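Local coordinates for putative Fe-S biosynthesis protein (Lactobacillus salivarius, PDB 2P2E) that is of unknown function but probably takes part in iron-sulphur cluster biosynthesis, at residues Val25-Phe30 / Lys74-Gly79. Sequence-based numbering, arbitrary orientation.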
ATOM      1  N   VAL A  25       8.058  -6.987  -1.963  1.00 22.08           N
ATOM      2  CA  VAL A  25       7.710  -6.233  -0.767  1.00 20.98           C
ATOM      3  C   VAL A  25       6.565  -5.273  -1.108  1.00 20.39           C
ATOM      4  O   VAL A  25       6.529  -4.690  -2.184  1.00 19.50           O
ATOM      5  CB  VAL A  25       8.927  -5.413  -0.254  1.00 22.04           C
ATOM      6  CG1 VAL A  25       8.515  -4.498   0.890  1.00 21.15           C
ATOM      7  CG2 VAL A  25      10.024  -6.351   0.198  1.00 21.50           C
ATOM      8  N   LEU A  26       5.623  -5.117  -0.184  1.00 20.90           N
ATOM      9  CA  LEU A  26       4.486  -4.232  -0.392  1.00 19.09           C
ATOM     10  C   LEU A  26       4.630  -2.911   0.334  1.00 18.40           C
ATOM     11  O   LEU A  26       5.087  -2.860   1.479  1.00 18.38           O
ATOM     12  CB  LEU A  26       3.200  -4.908   0.070  1.00 18.37           C
ATOM     13  CG  LEU A  26       2.734  -6.074  -0.791  1.00 18.77           C
ATOM     14  CD1 LEU A  26       1.501  -6.685  -0.203  1.00 15.97           C
ATOM     15  CD2 LEU A  26       2.453  -5.577  -2.184  1.00 18.43           C
ATOM     16  N   LEU A  27       4.224  -1.842  -0.337  1.00 17.05           N
ATOM     17  CA  LEU A  27       4.297  -0.528   0.252  1.00 17.69           C
ATOM     18  C   LEU A  27       2.968   0.201   0.176  1.00 18.63           C
ATOM     19  O   LEU A  27       2.287   0.177  -0.851  1.00 20.12           O
ATOM     20  CB  LEU A  27       5.344   0.317  -0.459  1.00 15.30           C
ATOM     21  CG  LEU A  27       6.735  -0.264  -0.664  1.00 14.70           C
ATOM     22  CD1 LEU A  27       7.554   0.768  -1.419  1.00 14.07           C
ATOM     23  CD2 LEU A  27       7.387  -0.607   0.663  1.00 13.58           C
ATOM     24  N   LEU A  28       2.589   0.832   1.278  1.00 19.08           N
ATOM     25  CA  LEU A  28       1.385   1.638   1.304  1.00 19.17           C
ATOM     26  C   LEU A  28       1.996   3.021   1.155  1.00 20.65           C
ATOM     27  O   LEU A  28       2.435   3.632   2.125  1.00 20.54           O
ATOM     28  CB  LEU A  28       0.668   1.511   2.637  1.00 18.80           C
ATOM     29  CG  LEU A  28      -0.578   2.382   2.758  1.00 20.52           C
ATOM     30  CD1 LEU A  28      -1.535   2.146   1.590  1.00 18.65           C
ATOM     31  CD2 LEU A  28      -1.255   2.053   4.061  1.00 21.73           C
ATOM     32  N   ASP A  29       2.046   3.491  -0.080  1.00 21.16           N
ATOM     33  CA  ASP A  29       2.652   4.768  -0.384  1.00 23.14           C
ATOM     34  C   ASP A  29       1.732   5.971  -0.321  1.00 23.86           C
ATOM     35  O   ASP A  29       0.559   5.897  -0.672  1.00 25.11           O
ATOM     36  CB  ASP A  29       3.302   4.688  -1.773  1.00 25.49           C
ATOM     37  CG  ASP A  29       3.881   6.009  -2.234  1.00 27.45           C
ATOM     38  OD1 ASP A  29       4.685   6.599  -1.481  1.00 28.39           O
ATOM     39  OD2 ASP A  29       3.542   6.452  -3.355  1.00 29.86           O
ATOM     40  N   PHE A  30       2.279   7.078   0.163  1.00 25.10           N
ATOM     41  CA  PHE A  30       1.550   8.329   0.205  1.00 25.15           C
ATOM     42  C   PHE A  30       2.218   9.089  -0.939  1.00 25.44           C
ATOM     43  O   PHE A  30       3.364   9.525  -0.838  1.00 24.22           O
ATOM     44  CB  PHE A  30       1.752   9.053   1.533  1.00 25.76           C
ATOM     45  CG  PHE A  30       0.788  10.171   1.742  1.00 26.00           C
ATOM     46  CD1 PHE A  30      -0.583   9.919   1.753  1.00 27.58           C
ATOM     47  CD2 PHE A  30       1.231  11.478   1.878  1.00 26.32           C
ATOM     48  CE1 PHE A  30      -1.503  10.952   1.883  1.00 26.69           C
ATOM     49  CE2 PHE A  30       0.322  12.522   2.010  1.00 25.88           C
ATOM     50  CZ  PHE A  30      -1.049  12.255   2.012  1.00 26.84           C
ATOM     51  N   LYS A  74       3.683  -8.156   5.446  1.00 21.04           N
ATOM     52  CA  LYS A  74       3.961  -6.793   5.858  1.00 20.94           C
ATOM     53  C   LYS A  74       3.710  -5.745   4.795  1.00 19.82           C
ATOM     54  O   LYS A  74       3.742  -6.026   3.606  1.00 19.59           O
ATOM     55  CB  LYS A  74       5.411  -6.681   6.318  1.00 22.95           C
ATOM     56  CG  LYS A  74       5.640  -7.155   7.726  1.00 26.22           C
ATOM     57  CD  LYS A  74       7.117  -7.113   8.080  1.00 30.91           C
ATOM     58  CE  LYS A  74       7.342  -7.460   9.539  1.00 32.30           C
ATOM     59  NZ  LYS A  74       6.782  -8.800   9.877  1.00 35.47           N
ATOM     60  N   PHE A  75       3.468  -4.528   5.262  1.00 19.52           N
ATOM     61  CA  PHE A  75       3.241  -3.351   4.433  1.00 18.77           C
ATOM     62  C   PHE A  75       4.184  -2.296   4.967  1.00 18.95           C
ATOM     63  O   PHE A  75       4.123  -1.965   6.147  1.00 20.57           O
ATOM     64  CB  PHE A  75       1.825  -2.827   4.614  1.00 18.31           C
ATOM     65  CG  PHE A  75       0.819  -3.453   3.712  1.00 18.11           C
ATOM     66  CD1 PHE A  75       0.738  -3.074   2.378  1.00 19.55           C
ATOM     67  CD2 PHE A  75      -0.090  -4.390   4.204  1.00 18.29           C
ATOM     68  CE1 PHE A  75      -0.244  -3.620   1.541  1.00 19.94           C
ATOM     69  CE2 PHE A  75      -1.073  -4.942   3.375  1.00 17.49           C
ATOM     70  CZ  PHE A  75      -1.153  -4.557   2.050  1.00 18.97           C
ATOM     71  N   TYR A  76       5.061  -1.770   4.125  1.00 18.64           N
ATOM     72  CA  TYR A  76       5.977  -0.741   4.585  1.00 18.81           C
ATOM     73  C   TYR A  76       5.416   0.608   4.202  1.00 18.59           C
ATOM     74  O   TYR A  76       4.711   0.722   3.209  1.00 17.79           O
ATOM     75  CB  TYR A  76       7.354  -0.956   3.967  1.00 20.84           C
ATOM     76  CG  TYR A  76       8.041  -2.145   4.569  1.00 22.98           C
ATOM     77  CD1 TYR A  76       8.830  -2.013   5.699  1.00 23.25           C
ATOM     78  CD2 TYR A  76       7.840  -3.420   4.053  1.00 24.16           C
ATOM     79  CE1 TYR A  76       9.403  -3.117   6.304  1.00 24.17           C
ATOM     80  CE2 TYR A  76       8.409  -4.537   4.651  1.00 24.45           C
ATOM     81  CZ  TYR A  76       9.189  -4.375   5.775  1.00 25.75           C
ATOM     82  OH  TYR A  76       9.766  -5.478   6.360  1.00 27.44           O
ATOM     83  N   TYR A  77       5.709   1.628   4.996  1.00 18.24           N
ATOM     84  CA  TYR A  77       5.214   2.963   4.700  1.00 19.21           C
ATOM     85  C   TYR A  77       6.117   4.044   5.270  1.00 20.05           C
ATOM     86  O   TYR A  77       6.887   3.807   6.206  1.00 20.97           O
ATOM     87  CB  TYR A  77       3.794   3.139   5.245  1.00 17.32           C
ATOM     88  CG  TYR A  77       3.710   3.158   6.743  1.00 16.37           C
ATOM     89  CD1 TYR A  77       3.542   4.354   7.438  1.00 16.93           C
ATOM     90  CD2 TYR A  77       3.792   1.979   7.471  1.00 16.55           C
ATOM     91  CE1 TYR A  77       3.452   4.374   8.827  1.00 16.05           C
ATOM     92  CE2 TYR A  77       3.710   1.985   8.860  1.00 17.28           C
ATOM     93  CZ  TYR A  77       3.536   3.184   9.527  1.00 17.52           C
ATOM     94  OH  TYR A  77       3.444   3.172  10.890  1.00 19.73           O
ATOM     95  N   LYS A  78       6.015   5.236   4.695  1.00 18.95           N
ATOM     96  CA  LYS A  78       6.819   6.353   5.148  1.00 18.05           C
ATOM     97  C   LYS A  78       6.283   6.771   6.502  1.00 18.21           C
ATOM     98  O   LYS A  78       5.095   7.045   6.651  1.00 17.00           O
ATOM     99  CB  LYS A  78       6.736   7.493   4.139  1.00 17.84           C
ATOM    100  CG  LYS A  78       7.323   7.111   2.794  1.00 18.44           C
ATOM    101  CD  LYS A  78       7.233   8.223   1.771  1.00 18.43           C
ATOM    102  CE  LYS A  78       5.827   8.405   1.257  1.00 18.18           C
ATOM    103  NZ  LYS A  78       5.814   9.228   0.013  1.00 19.76           N
ATOM    104  N   GLY A  79       7.164   6.787   7.494  1.00 17.95           N
ATOM    105  CA  GLY A  79       6.758   7.156   8.835  1.00 18.41           C
ATOM    106  C   GLY A  79       5.734   8.268   8.913  1.00 19.96           C
ATOM    107  O   GLY A  79       4.610   8.045   9.344  1.00 20.87           O
TER
HETATM  108  O   HOH W   1       5.356  -7.215   2.128  1.00 18.35           O
HETATM  109  O   HOH W   2       3.408   6.066   2.921  1.00 15.93           O
HETATM  110  O   HOH W   3       5.885   8.787  -2.973  1.00 28.53           O
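Leu27 and Tyr76 lie level with each other where two neighbouring parallel strands, 24-30 and 75-77, meet in the mixed beta sheet of this Fe-S biosynthesis-family protein. Both backbone bonds of the pairing belong to Tyr76: its N-H reaches Leu26 O almost straight (2.9 Å), and its O takes the N-H of Leu28 at 2.9 Å. Packing is closest here. On one face, Leu27 CD2 presses on Tyr76 CB at 3.3 Å, while Val25 CG1, set anti to the backbone N, meets the ring at CD2, 3.4 Å away. On the other face Leu26 and Phe75 lie side by side and point the same way, Leu26 CB and CD1 lining ring atoms CD1, CE1 and CZ. Strands 49-55 and 66-70 flank the pair on its outer edges.

Toward both ends the strands, inclined by 40°, part, and water fills in. Water 1 links Leu26 N to Lys74 O; water 2 donates to Leu28 O and accepts from Lys78 N, replacing direct backbone bonds. Beyond water 2 the Lys78 side chain, bent at chi3 (-74°), reaches across to strand 24-30. Its NZ forms a salt bridge to Asp29 OD1, 3.2 Å away, whose hydrogen bond is weak, and is shared with Asp32 and Val34 O, so the buried charge is probably well compensated. Asp29 is itself held by Tyr64 and, through OD2, by Arg50, while water 3 accepts from Lys78 NZ and may also donate to Asp29 OD1. Lys78 NZ also donates to the main chain, at Phe30 O, 2.6 Å away and tilted 18° from the carbonyl plane.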